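Local coordinates for protein EKC/KEOPS complex subunit PCC1 (Saccharomyces cerevisiae, PDB 4WXA) that serves as the dimerization module of the EKC/KEOPS complex, which is required for forming the threonylcarbamoyl group on adenosine 37 of tRNAs reading codons that begin with adenine, at the interface of chains A and B. Coordinates in Å, arbitrary orientation; residue numbers count along the deposited sequence, not the author numbering. Chains: chain A, EKC/KEOPS complex subunit PCC1; chain B, EKC/KEOPS complex subunit GON7.

Contact 1: the interface of chains A and B. Residues chain A 11, 63, 66; chain B 8, 10, 85, 88.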
ATOM      1  N   HIS A  11      -9.205  -5.699   4.260  1.00 38.35           N
ATOM      2  CA  HIS A  11      -8.701  -5.216   2.996  1.00 37.12           C
ATOM      3  C   HIS A  11      -7.163  -5.321   2.995  1.00 36.88           C
ATOM      4  O   HIS A  11      -6.491  -4.649   3.738  1.00 43.95           O
ATOM      5  CB  HIS A  11      -9.077  -3.788   2.843  1.00 39.61           C
ATOM      6  CG  HIS A  11     -10.544  -3.559   2.633  1.00 44.37           C
ATOM      7  ND1 HIS A  11     -11.488  -3.741   3.631  1.00 47.38           N
ATOM      8  CD2 HIS A  11     -11.219  -3.104   1.551  1.00 45.42           C
ATOM      9  CE1 HIS A  11     -12.687  -3.435   3.153  1.00 49.97           C
ATOM     10  NE2 HIS A  11     -12.548  -3.032   1.900  1.00 47.44           N
ATOM     11  N   ASP A  63     -10.574   0.882   2.114  1.00 42.59           N
ATOM     12  CA  ASP A  63      -9.730   1.265   1.002  1.00 46.82           C
ATOM     13  C   ASP A  63      -9.121   2.637   1.188  1.00 49.91           C
ATOM     14  O   ASP A  63      -8.046   2.925   0.649  1.00 53.23           O
ATOM     15  CB  ASP A  63     -10.519   1.194  -0.325  1.00 46.82           C
ATOM     16  CG  ASP A  63     -10.703  -0.237  -0.831  1.00 44.64           C
ATOM     17  OD1 ASP A  63      -9.872  -1.079  -0.538  1.00 50.30           O
ATOM     18  OD2 ASP A  63     -11.663  -0.551  -1.532  1.00 54.53           O
ATOM     19  N   LEU A  66      -6.146   2.212   3.560  1.00 45.88           N
ATOM     20  CA  LEU A  66      -5.121   1.511   2.782  1.00 45.21           C
ATOM     21  C   LEU A  66      -4.406   2.464   1.831  1.00 49.70           C
ATOM     22  O   LEU A  66      -3.173   2.501   1.822  1.00 54.46           O
ATOM     23  CB  LEU A  66      -5.730   0.321   2.051  1.00 43.05           C
ATOM     24  CG  LEU A  66      -4.789  -0.711   1.477  1.00 42.95           C
ATOM     25  CD1 LEU A  66      -4.073  -1.478   2.592  1.00 46.12           C
ATOM     26  CD2 LEU A  66      -5.557  -1.678   0.623  1.00 38.08           C
TER
ATOM     27  N   TYR B   8      -3.914  -7.641  -4.107  1.00 39.54           N
ATOM     28  CA  TYR B   8      -4.921  -7.008  -3.230  1.00 39.47           C
ATOM     29  C   TYR B   8      -6.092  -7.916  -3.052  1.00 38.66           C
ATOM     30  O   TYR B   8      -6.513  -8.589  -3.961  1.00 40.79           O
ATOM     31  CB  TYR B   8      -5.421  -5.692  -3.845  1.00 41.60           C
ATOM     32  CG  TYR B   8      -6.703  -5.103  -3.253  1.00 40.13           C
ATOM     33  CD1 TYR B   8      -7.946  -5.463  -3.749  1.00 42.40           C
ATOM     34  CD2 TYR B   8      -6.660  -4.189  -2.219  1.00 38.59           C
ATOM     35  CE1 TYR B   8      -9.116  -4.942  -3.217  1.00 41.73           C
ATOM     36  CE2 TYR B   8      -7.806  -3.668  -1.674  1.00 39.65           C
ATOM     37  CZ  TYR B   8      -9.035  -4.045  -2.193  1.00 41.15           C
ATOM     38  OH  TYR B   8     -10.176  -3.550  -1.677  1.00 40.27           O
ATOM     39  N   ALA B  10     -10.077  -8.133  -0.908  1.00 41.71           N
ATOM     40  CA  ALA B  10     -11.096  -7.436  -0.109  1.00 44.10           C
ATOM     41  C   ALA B  10     -12.294  -8.324   0.151  1.00 44.62           C
ATOM     42  O   ALA B  10     -12.562  -9.229  -0.616  1.00 45.56           O
ATOM     43  CB  ALA B  10     -11.543  -6.185  -0.833  1.00 44.88           C
ATOM     44  N   LEU B  85      -7.479   1.979  -6.054  1.00 55.91           N
ATOM     45  CA  LEU B  85      -8.147   2.143  -4.778  1.00 54.73           C
ATOM     46  C   LEU B  85      -9.080   3.336  -4.877  1.00 61.33           C
ATOM     47  O   LEU B  85     -10.201   3.315  -4.352  1.00 63.71           O
ATOM     48  CB  LEU B  85      -7.141   2.308  -3.643  1.00 51.05           C
ATOM     49  CG  LEU B  85      -6.340   1.046  -3.272  1.00 48.09           C
ATOM     50  CD1 LEU B  85      -5.207   1.345  -2.294  1.00 44.98           C
ATOM     51  CD2 LEU B  85      -7.265   0.007  -2.665  1.00 46.68           C
ATOM     52  N   ARG B  88     -12.136   2.313  -6.385  1.00 64.17           N
ATOM     53  CA  ARG B  88     -12.970   1.537  -5.500  1.00 62.61           C
ATOM     54  C   ARG B  88     -13.743   2.473  -4.623  1.00 66.23           C
ATOM     55  O   ARG B  88     -14.878   2.186  -4.303  1.00 69.45           O
ATOM     56  CB  ARG B  88     -12.162   0.602  -4.613  1.00 61.50           C
ATOM     57  CG  ARG B  88     -11.365  -0.492  -5.355  1.00 60.79           C
ATOM     58  CD  ARG B  88     -12.101  -1.808  -5.378  1.00 57.50           C
ATOM     59  NE  ARG B  88     -12.271  -2.348  -4.044  1.00 55.05           N
ATOM     60  CZ  ARG B  88     -13.104  -3.337  -3.738  1.00 56.78           C
ATOM     61  NH1 ARG B  88     -13.884  -3.905  -4.654  1.00 57.84           N
ATOM     62  NH2 ARG B  88     -13.176  -3.765  -2.495  1.00 57.38           N
TER
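The ring of B:Tyr8 meets A:Leu66 at one edge: the methyl CD2 lies in the plane of the ring, 3.8 Å from CE2. A:His11 runs alongside the tyrosine, pointing the same way, and meets it at the hydroxyl, with the imidazole CD2 3.4 Å from OH. The same imidazole carbon also touches CB of B:Ala10, two residues further along strand 5-10.

At the hydroxyl end, A:Asp63 crosses the tyrosine at about a right angle, its carboxylate turned 43° from the ring. The phenol OH donates to OD1, which takes the bond on its syn lone pair, at 2.7 Å. The other carboxylate oxygen, OD2, receives NE of B:Arg88 in a salt bridge that is also a hydrogen bond, 3.1 Å long. This one is less regular: NE comes from the syn side but 25° out of the carboxylate plane, and the two flat charged groups are strongly twisted against each other. Bends at chi2 (-97°) and chi3 bring NE back to OD2, beside which the backbone has already set CB. The arginine NH2 also makes a weak bond back to the hydroxyl of B:Tyr8, linking the two GON7 groups that hold the carboxylate.

CD2 of B:Leu85 packs against the carboxylate, 3.9 Å from CG of A:Asp63, and also meets CD2 of A:Leu66, so apolar groups border the polar pair. Replacing A:Asp63 with an alanine would probably leave the phenol OH and the arginine NE without the carboxylate that accepts from both and set the arginine side chain freer to turn. The site ties the start of PCC1 helix 63-88 to both a strand and a helix of GON7, and is likely to hold one end of the heterodimer in register.

Contact 2: the interface of chains A and B. Residues chain A 78, 81-82; chain B 67, 71.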
ATOM      1  N   LYS A  78      11.216   3.460  -2.066  1.00 45.73           N
ATOM      2  CA  LYS A  78      11.904   4.104  -3.191  1.00 46.93           C
ATOM      3  C   LYS A  78      13.125   4.840  -2.738  1.00 48.59           C
ATOM      4  O   LYS A  78      14.113   4.859  -3.464  1.00 47.71           O
ATOM      5  CB  LYS A  78      11.015   5.070  -3.938  1.00 46.93           C
ATOM      6  CG  LYS A  78       9.929   4.338  -4.725  1.00 55.06           C
ATOM      7  CD  LYS A  78       9.080   5.203  -5.674  1.00 59.15           C
ATOM      8  CE  LYS A  78       8.320   6.338  -5.021  1.00 58.05           C
ATOM      9  NZ  LYS A  78       7.623   7.100  -6.109  1.00 67.94           N
ATOM     10  N   VAL A  81      15.791   2.399  -2.176  1.00 44.10           N
ATOM     11  CA  VAL A  81      16.304   1.948  -3.519  1.00 42.62           C
ATOM     12  C   VAL A  81      17.213   2.972  -4.192  1.00 44.21           C
ATOM     13  O   VAL A  81      18.243   2.613  -4.746  1.00 49.54           O
ATOM     14  CB  VAL A  81      15.150   1.551  -4.469  1.00 44.56           C
ATOM     15  CG1 VAL A  81      15.636   1.235  -5.859  1.00 44.07           C
ATOM     16  CG2 VAL A  81      14.433   0.332  -3.920  1.00 43.69           C
ATOM     17  N   GLU A  82      16.869   4.251  -4.133  1.00 47.08           N
ATOM     18  CA  GLU A  82      17.730   5.299  -4.681  1.00 47.34           C
ATOM     19  C   GLU A  82      19.100   5.216  -3.975  1.00 51.38           C
ATOM     20  O   GLU A  82      20.117   5.106  -4.622  1.00 54.06           O
ATOM     21  CB  GLU A  82      17.071   6.673  -4.504  1.00 50.10           C
ATOM     22  CG  GLU A  82      17.653   7.836  -5.311  1.00 54.07           C
TER
ATOM     23  N   LEU B  67      18.680  -1.140 -10.317  1.00 54.90           N
ATOM     24  CA  LEU B  67      17.994  -0.488  -9.228  1.00 52.92           C
ATOM     25  C   LEU B  67      17.231   0.774  -9.662  1.00 53.27           C
ATOM     26  O   LEU B  67      16.235   1.151  -9.015  1.00 50.25           O
ATOM     27  CB  LEU B  67      18.963  -0.134  -8.089  1.00 51.92           C
ATOM     28  CG  LEU B  67      19.600  -1.260  -7.283  1.00 50.72           C
ATOM     29  CD1 LEU B  67      20.820  -0.768  -6.496  1.00 52.04           C
ATOM     30  CD2 LEU B  67      18.633  -1.835  -6.337  1.00 49.50           C
ATOM     31  N   ARG B  71      13.245   1.273  -9.265  1.00 54.00           N
ATOM     32  CA  ARG B  71      12.598   2.429  -8.672  1.00 58.21           C
ATOM     33  C   ARG B  71      11.488   3.018  -9.588  1.00 61.07           C
ATOM     34  O   ARG B  71      10.473   3.481  -9.083  1.00 64.03           O
ATOM     35  CB  ARG B  71      13.626   3.508  -8.328  1.00 59.24           C
ATOM     36  CG  ARG B  71      13.064   4.764  -7.677  1.00 61.54           C
ATOM     37  CD  ARG B  71      14.128   5.573  -6.927  1.00 62.76           C
ATOM     38  NE  ARG B  71      14.940   6.427  -7.805  1.00 64.72           N
TER
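B:Arg71 lies against three residues of PCC1 helix 63-88, A:Lys78, A:Val81 and A:Glu82, and PCC1 hides 61 Å² of its surface, more than for any other residue of the patch.

The apolar contacts are made by the aliphatic stem of the arginine. Its CB sits 3.9 Å from the CG1 methyl of A:Val81, and the two side chains slide past each other in opposite directions, each leaving its own helix toward the other. The valine methyl gets there because CG1 stands opposite the backbone N (chi1 174°), which turns this branch, and not CG2, to the partner helix. Further along the stem, CD of the arginine comes within 4.0 Å of CB of A:Glu82. The arginine is extended out to CD and then bends at chi3 (81°), which carries NE over the start of the glutamate side chain, near both CB and CG.

A second kind of contact sets carbon against backbone carbonyl oxygen. The arginine CD rests 3.5 Å from O of A:Lys78, while CD of the lysine passes the carbonyl O of B:Arg71 in a looser approach. The side-chain stems of each helix thus rest partly on backbone carbonyls of the other.

Charge is harder to read. The models of B:Arg71 and A:Glu82 stop at NE and CG, so the guanidinium end and the carboxylate were not placed, probably because they are mobile. Their stems run close enough that an attraction between the two ends is plausible, but the structure alone does not show it. The terminal amine NZ of A:Lys78 heads off in another direction, well away from the arginine NE.

One helical turn before the arginine, B:Leu67 joins the contact through its backbone: its carbonyl O lies 3.0 Å from N of B:Arg71 and, on the PCC1 side, 3.2 Å from CG1 of A:Val81.

The C-alpha centres of contact 1 and contact 2 are about 25 Å apart, yet both are built on the same two helices, 63-88 of PCC1 and 66-94 of GON7. The beginning of the PCC1 helix meets the later part of the GON7 helix in contact 1, and the order is reversed in contact 2, so the helices run antiparallel. Contact 1 also draws in a strand from each chain and supplies directional, charged bonds; contact 2 adds close packing between the helices. Held at two such separated points, the pair is likely to resist pivoting, giving KEOPS a stiff PCC1-GON7 unit.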